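Local structure of benzoylformate Decarboxylase (Polynucleobacter necessarius, 4K9Q) at the interface of chains A and B. The protein catalyses the thiamine diphosphate- and magnesium-dependent decarboxylation of benzoylformate to benzaldehyde and carbon dioxide. Coordinates in Å, arbitrary orientation; residue numbers count along the deposited sequence, not the author numbering. Chains: chain A/B, Benzoylformate Decarboxylase.

The interface of chains A and B. Residues chain A 434, 459, 462, 475-477; chain B 23-26.
At the hydroxyl edge of the A:Tyr434 ring, and in its plane, sits the side-chain oxygen OD1 of B:Asn23; the amide plane stands nearly perpendicular both to that ring (84°) and to the ring of A:Tyr459. The patch, repeated by the two-fold with the chains exchanged, illustrates how enzymes of the thiamine diphosphate family join subunits: the C-terminal cofactor-binding domain of one chain, with residues close to its magnesium and diphosphate site, meets the N-terminal domain of the next. One amide serves two phenols. A:Tyr434 OH donates to B:Asn23 OD1 at 2.7 Å, in the carbonyl plane and on a lone pair. From the other branch, B:Asn23 ND2 donates to A:Tyr459 OH at 2.9 Å, a bent bond (131° at H) whose acceptor lies near the amide plane. A chi1 of 177°, with CG opposite the backbone nitrogen, carries the amide of B:Asn23 out between the two hydroxyls, whose bonds should limit its rotation about CB-CG. A leucine in its place would probably leave both tyrosine hydroxyls without these partners across the interface.

Alongside, the B:Pro24 ring packs against two leucines and a backbone carbonyl. Its CG lies 3.9 Å from A:Leu477 CD2 and also approaches A:Gly476 O. A:Leu462, on helix 460-468, spreads its two methyls over the backbone that leads into the 3-10 helix 26-28: CD1 reaches the carbonyl O of B:Pro24 at 3.5 Å, and CD2 rests against B:Gly25 and the backbone N of B:Ser26.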
# COMPACT_ATOMS: atom_id res chain seq x y z
N TYR A 434 12.96 -11.66 -24.19
CA TYR A 434 12.27 -11.47 -22.91
C TYR A 434 11.11 -12.43 -22.72
O TYR A 434 10.94 -13.00 -21.64
CB TYR A 434 11.80 -10.01 -22.72
CG TYR A 434 12.96 -9.05 -22.50
CD1 TYR A 434 13.69 -8.56 -23.58
CD2 TYR A 434 13.31 -8.64 -21.22
CE1 TYR A 434 14.75 -7.70 -23.38
CE2 TYR A 434 14.36 -7.76 -21.02
CZ TYR A 434 15.08 -7.30 -22.10
OH TYR A 434 16.13 -6.44 -21.94
N TYR A 459 22.12 -4.68 -27.89
CA TYR A 459 21.01 -3.83 -27.51
C TYR A 459 21.27 -2.47 -28.15
O TYR A 459 21.78 -1.54 -27.51
CB TYR A 459 20.96 -3.70 -25.98
CG TYR A 459 20.50 -4.93 -25.19
CD1 TYR A 459 19.36 -5.66 -25.54
CD2 TYR A 459 21.18 -5.31 -24.03
CE1 TYR A 459 18.93 -6.75 -24.77
CE2 TYR A 459 20.76 -6.38 -23.27
CZ TYR A 459 19.64 -7.10 -23.64
OH TYR A 459 19.24 -8.17 -22.86
N LEU A 462 20.33 1.06 -26.78
CA LEU A 462 21.07 1.46 -25.58
C LEU A 462 22.43 2.07 -25.92
O LEU A 462 22.94 2.91 -25.17
CB LEU A 462 21.23 0.30 -24.60
CG LEU A 462 19.94 -0.30 -24.04
CD1 LEU A 462 20.24 -1.35 -22.98
CD2 LEU A 462 19.02 0.79 -23.49
N PRO A 475 28.44 -1.87 -19.36
CA PRO A 475 28.50 -3.30 -19.68
C PRO A 475 27.16 -3.87 -20.14
O PRO A 475 26.13 -3.21 -20.03
CB PRO A 475 28.91 -3.93 -18.35
CG PRO A 475 28.40 -3.00 -17.32
CD PRO A 475 28.41 -1.62 -17.91
N GLY A 476 27.20 -5.08 -20.67
CA GLY A 476 25.99 -5.81 -21.03
C GLY A 476 25.21 -5.33 -22.24
O GLY A 476 24.02 -5.63 -22.37
N LEU A 477 25.87 -4.62 -23.16
CA LEU A 477 25.16 -4.10 -24.32
C LEU A 477 25.31 -4.97 -25.57
O LEU A 477 24.56 -4.81 -26.54
CB LEU A 477 25.58 -2.65 -24.61
CG LEU A 477 25.37 -1.63 -23.48
CD1 LEU A 477 25.67 -0.22 -23.97
CD2 LEU A 477 23.94 -1.72 -22.94
N ASN B 23 20.10 -6.41 -16.07
CA ASN B 23 19.69 -6.29 -17.46
C ASN B 23 19.51 -4.79 -17.67
O ASN B 23 18.66 -4.16 -17.01
CB ASN B 23 18.40 -7.06 -17.72
CG ASN B 23 17.91 -6.90 -19.15
OD1 ASN B 23 17.04 -6.07 -19.43
ND2 ASN B 23 18.48 -7.69 -20.06
N PRO B 24 20.34 -4.18 -18.53
CA PRO B 24 20.44 -2.72 -18.57
C PRO B 24 19.29 -2.03 -19.31
O PRO B 24 18.62 -2.64 -20.14
CB PRO B 24 21.77 -2.49 -19.30
CG PRO B 24 21.89 -3.66 -20.21
CD PRO B 24 21.31 -4.83 -19.44
N GLY B 25 19.09 -0.75 -18.99
CA GLY B 25 18.16 0.11 -19.71
C GLY B 25 18.69 1.53 -19.66
O GLY B 25 19.72 1.78 -19.02
N SER B 26 18.01 2.46 -20.31
CA SER B 26 18.50 3.82 -20.43
C SER B 26 18.65 4.49 -19.07
O SER B 26 19.59 5.26 -18.85
CB SER B 26 17.57 4.67 -21.31
OG SER B 26 16.32 4.86 -20.69